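Local coordinates for protein archaemetzincin (PDB 4AXQ) that is probably a zinc metalloprotease of unknown natural substrate, a monomeric metzincin carrying one catalytic zinc ion and a second that seems to be structural, at residues Met4-Gln9 with Lys27-Glu32; Cys57-Leu62 with Gly92-Leu97. All coordinates share one frame; numbering follows the deposited sequence.

Interaction 1: residues Met4-Gln9 with Lys27-Glu32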
ATOM      1  N   MET A   4      13.741  -8.852  -5.522  1.00 11.98           N
ATOM      2  CA  MET A   4      12.738  -7.852  -5.774  1.00 12.74           C
ATOM      3  C   MET A   4      13.177  -6.511  -5.185  1.00 12.29           C
ATOM      4  O   MET A   4      13.808  -6.471  -4.124  1.00 12.79           O
ATOM      5  CB  MET A   4      11.453  -8.312  -5.076  1.00 14.78           C
ATOM      6  CG  MET A   4      10.347  -7.359  -5.146  1.00 16.43           C
ATOM      7  SD  MET A   4       8.952  -8.019  -4.253  1.00 14.47           S
ATOM      8  CE  MET A   4       7.822  -6.682  -4.603  1.00 18.60           C
ATOM      9  N   LYS A   5      12.820  -5.424  -5.857  1.00 13.59           N
ATOM     10  CA  LYS A   5      13.088  -4.092  -5.339  1.00 15.50           C
ATOM     11  C   LYS A   5      11.765  -3.423  -5.001  1.00 12.11           C
ATOM     12  O   LYS A   5      10.804  -3.518  -5.753  1.00 12.19           O
ATOM     13  CB  LYS A   5      13.827  -3.245  -6.374  1.00 24.06           C
ATOM     14  CG  LYS A   5      15.040  -3.923  -6.986  1.00 34.99           C
ATOM     15  CD  LYS A   5      16.333  -3.379  -6.413  1.00 44.26           C
ATOM     16  CE  LYS A   5      17.548  -3.926  -7.156  1.00 49.89           C
ATOM     17  NZ  LYS A   5      17.645  -5.410  -7.054  1.00 53.03           N
ATOM     18  N   ILE A   6      11.730  -2.744  -3.856  1.00 10.52           N
ATOM     19  CA  ILE A   6      10.576  -1.939  -3.454  1.00 10.85           C
ATOM     20  C   ILE A   6      11.088  -0.555  -3.104  1.00 10.30           C
ATOM     21  O   ILE A   6      11.957  -0.413  -2.240  1.00 11.70           O
ATOM     22  CB  ILE A   6       9.830  -2.515  -2.239  1.00 10.20           C
ATOM     23  CG1 ILE A   6       9.252  -3.900  -2.558  1.00 11.30           C
ATOM     24  CG2 ILE A   6       8.691  -1.555  -1.814  1.00 10.57           C
ATOM     25  CD1 ILE A   6       8.799  -4.652  -1.349  1.00 11.58           C
ATOM     26  N   TYR A   7      10.564   0.449  -3.795  1.00 10.28           N
ATOM     27  CA  TYR A   7      10.873   1.841  -3.538  1.00 10.55           C
ATOM     28  C   TYR A   7       9.693   2.470  -2.838  1.00 10.43           C
ATOM     29  O   TYR A   7       8.594   2.455  -3.372  1.00 11.57           O
ATOM     30  CB  TYR A   7      11.116   2.551  -4.867  1.00 11.89           C
ATOM     31  CG  TYR A   7      12.264   1.969  -5.649  1.00 13.71           C
ATOM     32  CD1 TYR A   7      12.069   0.898  -6.509  1.00 14.50           C
ATOM     33  CD2 TYR A   7      13.546   2.483  -5.508  1.00 17.09           C
ATOM     34  CE1 TYR A   7      13.122   0.361  -7.219  1.00 17.73           C
ATOM     35  CE2 TYR A   7      14.597   1.957  -6.213  1.00 20.24           C
ATOM     36  CZ  TYR A   7      14.381   0.895  -7.061  1.00 21.20           C
ATOM     37  OH  TYR A   7      15.452   0.383  -7.765  1.00 26.05           O
ATOM     38  N   ILE A   8       9.908   3.006  -1.634  1.00  9.84           N
ATOM     39  CA  ILE A   8       8.855   3.697  -0.907  1.00 10.55           C
ATOM     40  C   ILE A   8       8.979   5.200  -1.160  1.00 10.61           C
ATOM     41  O   ILE A   8      10.029   5.784  -0.889  1.00 11.05           O
ATOM     42  CB  ILE A   8       8.981   3.420   0.597  1.00 11.71           C
ATOM     43  CG1 ILE A   8       8.827   1.917   0.884  1.00 11.77           C
ATOM     44  CG2 ILE A   8       7.950   4.198   1.354  1.00 13.02           C
ATOM     45  CD1 ILE A   8       9.296   1.535   2.270  1.00 13.22           C
ATOM     46  N   GLN A   9       7.923   5.803  -1.704  1.00 11.32           N
ATOM     47  CA  GLN A   9       7.876   7.241  -1.949  1.00 11.17           C
ATOM     48  C   GLN A   9       6.962   7.902  -0.924  1.00 10.75           C
ATOM     49  O   GLN A   9       5.753   7.808  -1.043  1.00 11.30           O
ATOM     50  CB  GLN A   9       7.353   7.532  -3.356  1.00 11.98           C
ATOM     51  CG  GLN A   9       7.216   9.010  -3.672  1.00 12.86           C
ATOM     52  CD  GLN A   9       8.527   9.760  -3.496  1.00 14.56           C
ATOM     53  OE1 GLN A   9       9.495   9.524  -4.231  1.00 15.40           O
ATOM     54  NE2 GLN A   9       8.582  10.642  -2.493  1.00 14.40           N
ATOM     55  N   LYS A  27      11.725  -8.387   4.834  1.00 14.64           N
ATOM     56  CA  LYS A  27      11.582  -9.797   5.166  1.00 17.79           C
ATOM     57  C   LYS A  27      10.335 -10.413   4.519  1.00 15.34           C
ATOM     58  O   LYS A  27      10.356 -11.561   4.110  1.00 16.74           O
ATOM     59  CB  LYS A  27      11.547  -9.973   6.684  1.00 25.93           C
ATOM     60  CG  LYS A  27      11.111 -11.349   7.153  1.00 35.64           C
ATOM     61  CD  LYS A  27      11.123 -11.429   8.674  1.00 42.94           C
ATOM     62  CE  LYS A  27      10.488 -12.715   9.181  1.00 47.99           C
ATOM     63  NZ  LYS A  27      11.228 -13.928   8.740  1.00 51.10           N
ATOM     64  N   ILE A  28       9.257  -9.651   4.406  1.00 12.71           N
ATOM     65  CA  ILE A  28       8.018 -10.193   3.845  1.00 11.69           C
ATOM     66  C   ILE A  28       8.185 -10.572   2.368  1.00 12.04           C
ATOM     67  O   ILE A  28       7.722 -11.634   1.924  1.00 13.40           O
ATOM     68  CB  ILE A  28       6.868  -9.189   4.023  1.00 11.50           C
ATOM     69  CG1 ILE A  28       6.533  -9.111   5.517  1.00 11.74           C
ATOM     70  CG2 ILE A  28       5.643  -9.624   3.254  1.00 12.02           C
ATOM     71  CD1 ILE A  28       5.651  -7.918   5.922  1.00 12.57           C
ATOM     72  N   PHE A  29       8.883  -9.721   1.620  1.00 10.90           N
ATOM     73  CA  PHE A  29       9.005  -9.903   0.183  1.00 10.97           C
ATOM     74  C   PHE A  29      10.394 -10.385  -0.263  1.00  9.63           C
ATOM     75  O   PHE A  29      10.645 -10.526  -1.445  1.00 12.01           O
ATOM     76  CB  PHE A  29       8.616  -8.614  -0.541  1.00 10.74           C
ATOM     77  CG  PHE A  29       7.146  -8.339  -0.483  1.00  9.33           C
ATOM     78  CD1 PHE A  29       6.270  -9.094  -1.239  1.00  9.89           C
ATOM     79  CD2 PHE A  29       6.633  -7.353   0.318  1.00  9.20           C
ATOM     80  CE1 PHE A  29       4.912  -8.857  -1.185  1.00 10.65           C
ATOM     81  CE2 PHE A  29       5.262  -7.116   0.377  1.00  8.93           C
ATOM     82  CZ  PHE A  29       4.404  -7.870  -0.376  1.00  7.87           C
ATOM     83  N   ASN A  30      11.266 -10.630   0.713  1.00 10.65           N
ATOM     84  CA  ASN A  30      12.681 -10.904   0.437  1.00  9.98           C
ATOM     85  C   ASN A  30      13.227  -9.881  -0.567  1.00 10.05           C
ATOM     86  O   ASN A  30      13.795 -10.227  -1.609  1.00 10.97           O
ATOM     87  CB  ASN A  30      12.934 -12.336  -0.042  1.00 11.45           C
ATOM     88  CG  ASN A  30      14.407 -12.665  -0.036  1.00 12.42           C
ATOM     89  OD1 ASN A  30      15.167 -12.076   0.740  1.00 13.16           O
ATOM     90  ND2 ASN A  30      14.836 -13.604  -0.890  1.00 12.87           N
ATOM     91  N   ALA A  31      13.058  -8.611  -0.201  1.00 10.04           N
ATOM     92  CA  ALA A  31      13.242  -7.472  -1.099  1.00 10.04           C
ATOM     93  C   ALA A  31      14.300  -6.490  -0.617  1.00 10.89           C
ATOM     94  O   ALA A  31      14.464  -6.287   0.589  1.00 11.48           O
ATOM     95  CB  ALA A  31      11.920  -6.729  -1.249  1.00 10.38           C
ATOM     96  N   GLU A  32      15.001  -5.887  -1.579  1.00 11.60           N
ATOM     97  CA  GLU A  32      15.778  -4.678  -1.344  1.00 12.81           C
ATOM     98  C   GLU A  32      14.795  -3.515  -1.309  1.00 13.18           C
ATOM     99  O   GLU A  32      14.102  -3.227  -2.298  1.00 13.67           O
ATOM    100  CB  GLU A  32      16.814  -4.481  -2.457  1.00 14.49           C
ATOM    101  CG  GLU A  32      17.945  -5.539  -2.534  1.00 18.37           C
ATOM    102  CD  GLU A  32      19.062  -5.135  -3.510  1.00 21.50           C
ATOM    103  OE1 GLU A  32      18.901  -4.097  -4.196  1.00 22.77           O
ATOM    104  OE2 GLU A  32      20.109  -5.843  -3.591  1.00 22.83           O
TER
HETATM  105  O   HOH W   1      13.083 -11.287  -3.996  1.00 15.63           O

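Interaction 2: residues Cys57-Leu62 with Gly92-Leu97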
ATOM      1  N   CYS A  57      -4.693   9.071  -9.769  0.76 11.76           N
ATOM      2  CA  CYS A  57      -3.869  10.201 -10.149  0.76 11.99           C
ATOM      3  C   CYS A  57      -2.489  10.138  -9.480  0.76 11.34           C
ATOM      4  O   CYS A  57      -1.459  10.310 -10.131  0.76 12.07           O
ATOM      5  CB  CYS A  57      -4.598  11.498  -9.790  0.76 12.82           C
ATOM      6  SG  CYS A  57      -3.688  13.024 -10.139  0.76 13.52           S
ATOM      7  N   ILE A  58      -2.475   9.866  -8.183  1.00 11.13           N
ATOM      8  CA  ILE A  58      -1.221   9.775  -7.434  1.00 11.46           C
ATOM      9  C   ILE A  58      -0.362   8.643  -7.987  1.00 11.14           C
ATOM     10  O   ILE A  58       0.834   8.802  -8.238  1.00 11.82           O
ATOM     11  CB  ILE A  58      -1.465   9.539  -5.933  1.00 11.82           C
ATOM     12  CG1 ILE A  58      -2.195  10.743  -5.329  1.00 11.97           C
ATOM     13  CG2 ILE A  58      -0.151   9.292  -5.199  1.00 12.15           C
ATOM     14  CD1 ILE A  58      -2.753  10.486  -3.936  1.00 12.18           C
ATOM     15  N   LEU A  59      -0.983   7.482  -8.173  1.00 11.74           N
ATOM     16  CA  LEU A  59      -0.277   6.317  -8.657  1.00 13.40           C
ATOM     17  C   LEU A  59       0.432   6.633  -9.985  1.00 13.17           C
ATOM     18  O   LEU A  59       1.613   6.291 -10.194  1.00 13.32           O
ATOM     19  CB  LEU A  59      -1.298   5.170  -8.808  1.00 15.94           C
ATOM     20  CG  LEU A  59      -0.792   3.800  -9.223  1.00 17.73           C
ATOM     21  CD1 LEU A  59      -1.735   2.742  -8.748  1.00 18.66           C
ATOM     22  CD2 LEU A  59      -0.681   3.746 -10.717  1.00 16.50           C
ATOM     23  N   ARG A  60      -0.277   7.299 -10.884  1.00 13.31           N
ATOM     24  CA  ARG A  60       0.236   7.515 -12.220  1.00 13.95           C
ATOM     25  C   ARG A  60       1.295   8.611 -12.286  1.00 13.88           C
ATOM     26  O   ARG A  60       1.965   8.741 -13.297  1.00 15.75           O
ATOM     27  CB  ARG A  60      -0.913   7.718 -13.208  1.00 16.00           C
ATOM     28  CG  ARG A  60      -1.700   6.438 -13.348  1.00 17.97           C
ATOM     29  CD  ARG A  60      -2.782   6.496 -14.392  1.00 20.53           C
ATOM     30  NE  ARG A  60      -2.265   6.904 -15.693  1.00 22.54           N
ATOM     31  CZ  ARG A  60      -1.660   6.105 -16.569  1.00 23.42           C
ATOM     32  NH1 ARG A  60      -1.470   4.816 -16.315  1.00 23.27           N
ATOM     33  NH2 ARG A  60      -1.248   6.607 -17.725  1.00 24.86           N
ATOM     34  N   MET A  61       1.478   9.354 -11.197  1.00 14.12           N
ATOM     35  CA  MET A  61       2.575  10.316 -11.078  0.50 16.26           C
ATOM     36  C   MET A  61       3.888   9.681 -10.605  1.00 16.25           C
ATOM     37  O   MET A  61       4.944  10.319 -10.637  1.00 19.41           O
ATOM     38  CB  MET A  61       2.199  11.429 -10.097  0.50 21.62           C
ATOM     39  CG  MET A  61       1.055  12.320 -10.545  0.50 33.90           C
ATOM     40  SD  MET A  61       1.575  13.598 -11.703  0.50 24.92           S
ATOM     41  CE  MET A  61       0.032  14.489 -11.930  0.50 52.98           C
ATOM     42  N   LEU A  62       3.831   8.449 -10.105  1.00 14.86           N
ATOM     43  CA  LEU A  62       5.035   7.780  -9.643  1.00 14.33           C
ATOM     44  C   LEU A  62       5.813   7.271 -10.840  1.00 15.04           C
ATOM     45  O   LEU A  62       5.229   6.986 -11.874  1.00 14.50           O
ATOM     46  CB  LEU A  62       4.671   6.596  -8.761  1.00 12.20           C
ATOM     47  CG  LEU A  62       3.988   6.924  -7.432  1.00 12.79           C
ATOM     48  CD1 LEU A  62       3.441   5.648  -6.821  1.00 14.17           C
ATOM     49  CD2 LEU A  62       4.963   7.585  -6.500  1.00 13.17           C
ATOM     50  N   GLY A  92       1.713  -4.726 -12.639  1.00 13.75           N
ATOM     51  CA  GLY A  92       2.462  -3.601 -13.178  1.00 13.37           C
ATOM     52  C   GLY A  92       3.668  -3.185 -12.334  1.00 13.20           C
ATOM     53  O   GLY A  92       4.511  -4.020 -11.991  1.00 13.62           O
ATOM     54  N   ALA A  93       3.769  -1.897 -12.009  1.00 11.65           N
ATOM     55  CA  ALA A  93       4.932  -1.388 -11.295  1.00 11.79           C
ATOM     56  C   ALA A  93       4.616  -0.546 -10.076  1.00 10.97           C
ATOM     57  O   ALA A  93       5.470  -0.449  -9.213  1.00 11.83           O
ATOM     58  CB  ALA A  93       5.812  -0.579 -12.237  1.00 13.34           C
ATOM     59  N   ARG A  94       3.434   0.075 -10.023  1.00 10.38           N
ATOM     60  CA  ARG A  94       3.152   1.142  -9.064  1.00  9.44           C
ATOM     61  C   ARG A  94       1.932   0.861  -8.194  1.00  9.09           C
ATOM     62  O   ARG A  94       0.980   0.213  -8.616  1.00  9.71           O
ATOM     63  CB  ARG A  94       2.934   2.459  -9.814  1.00 10.53           C
ATOM     64  CG  ARG A  94       4.130   2.889 -10.642  1.00 11.90           C
ATOM     65  CD  ARG A  94       3.802   4.089 -11.490  1.00 12.56           C
ATOM     66  NE  ARG A  94       2.954   3.740 -12.622  1.00 13.87           N
ATOM     67  CZ  ARG A  94       2.632   4.577 -13.601  1.00 15.48           C
ATOM     68  NH1 ARG A  94       3.108   5.812 -13.609  1.00 14.96           N
ATOM     69  NH2 ARG A  94       1.835   4.175 -14.582  1.00 18.08           N
ATOM     70  N   ALA A  95       1.977   1.373  -6.972  1.00  8.47           N
ATOM     71  CA  ALA A  95       0.843   1.337  -6.073  1.00  8.95           C
ATOM     72  C   ALA A  95       0.898   2.546  -5.158  1.00  8.35           C
ATOM     73  O   ALA A  95       1.941   3.174  -4.987  1.00  8.87           O
ATOM     74  CB  ALA A  95       0.839   0.057  -5.244  1.00  9.36           C
ATOM     75  N   VAL A  96      -0.228   2.788  -4.512  1.00  8.20           N
ATOM     76  CA  VAL A  96      -0.330   3.831  -3.509  0.59  8.46           C
ATOM     77  C   VAL A  96      -1.121   3.322  -2.319  1.00  8.55           C
ATOM     78  O   VAL A  96      -2.052   2.515  -2.472  1.00  9.18           O
ATOM     79  CB  VAL A  96      -0.963   5.137  -4.077  0.59  9.84           C
ATOM     80  CG1 VAL A  96      -2.400   4.917  -4.507  0.59  9.67           C
ATOM     81  CG2 VAL A  96      -0.880   6.281  -3.081  0.59  9.57           C
ATOM     82  N   LEU A  97      -0.695   3.766  -1.143  1.00  8.54           N
ATOM     83  CA  LEU A  97      -1.355   3.496   0.124  1.00  9.29           C
ATOM     84  C   LEU A  97      -1.603   4.834   0.819  1.00  9.01           C
ATOM     85  O   LEU A  97      -0.726   5.679   0.845  1.00  9.67           O
ATOM     86  CB  LEU A  97      -0.409   2.634   1.000  1.00 12.62           C
ATOM     87  CG  LEU A  97      -0.630   2.494   2.488  1.00 14.88           C
ATOM     88  CD1 LEU A  97      -1.886   1.668   2.639  1.00 15.22           C
ATOM     89  CD2 LEU A  97       0.559   1.789   3.146  1.00 15.48           C
TER

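Interaction 1: residues Met4-Gln9 with Lys27-Glu32
The beta-alpha-beta unit of strand 4-11, helix 15-29 and strand 31-35 closes here, where M4, K5 and I6 meet F29, A31 and E32 and the two strands run side by side in parallel. E32 bonds the first strand through both backbone ends: its N gives a bent bond to M4 O (2.9 Å, 141° at the hydrogen), and its O accepts a straighter one from I6 N, also 2.9 Å. A water accepts from M4 N and donates to N30 O. On one sheet face K5 and E32 lie alongside each other, joined by a long salt bridge from K5 NZ to E32 OE1 (3.4 Å). On the other side the side chains that meet, M4, I6, A31 and F29, are apolar. M4 has CG anti to the backbone N (chi1 176°) and an extended chain, which carries SD obliquely to the F29 ring, 5.0 Å from its centroid, a Met-aromatic contact. I6 CD1 touches both F29 CD2 and A31 CB, 3.8 Å from each. F29 and M4 also touch I122 of helix 107-125. Thus a charged pair lies on one side, and on the other a greasy seam facing the helix that carries the zinc-binding H120.

Interaction 2: residues Cys57-Leu62 with Gly92-Leu97
L62 O accepts a hydrogen bond from R94 NH1 at 3.0 Å. The bond is nearly straight (162° at the hydrogen), and the oxygen lies at the guanidinium edge, in its plane. R60 O is also close to R94 NH1, at 3.2 Å. R94 reaches L62 O from strand 94-98 with CG anti to its carbonyl carbon (chi1 -60°) and a bend at chi3. L59 CD2 lies over one face of the guanidinium, while L62 CB packs against R94 CD at 3.8 Å. R94 NH2 forms a salt bridge with E89. The R60 guanidinium approaches obliquely, its plane turned 65° from that of R94, with R60 NH1 3.8 Å from R94 NH2.

Deeper in, the contact is mostly carbon. L62 CD1 lies against the A95 carbonyl oxygen at 3.4 Å, and L59 CD1 rests near A95 CA. I58 CG2 meets V96 CG2 in one of the two conformers modelled for V96. The helix segment thus packs on one face of the central sheet, while A95 points from the strand to the other side, onto E121, the inferred proton acceptor, in helix 107-125. Chemically, R94 joins the polar and apolar parts of the contact: its methylenes belong to the leucine packing, while its charged end ties L62 to the strand and is probably balanced, at least in part, by E89.

Overall arrangement
From the N terminus, strand 4-11 leads into helix 15-29, and the chain returns as strand 31-35 beside it; interaction 1 closes this first excursion. The chain then runs through two strands of the small sheet, 46-47 and 52-54, and helix 55-61 before strand 68-72 enters the main sheet next to 4-11. Interaction 2 closes the later excursion, from helix 55-61 to strand 94-98. The two are in series, neither nesting nor crossing, with centres about 16 Å apart. Both reach the five-stranded sheet, interaction 1 at its 31-35 margin and interaction 2 at strand 94-98, and they touch directly where Q9 CG packs on L62 CD2 at 3.9 Å.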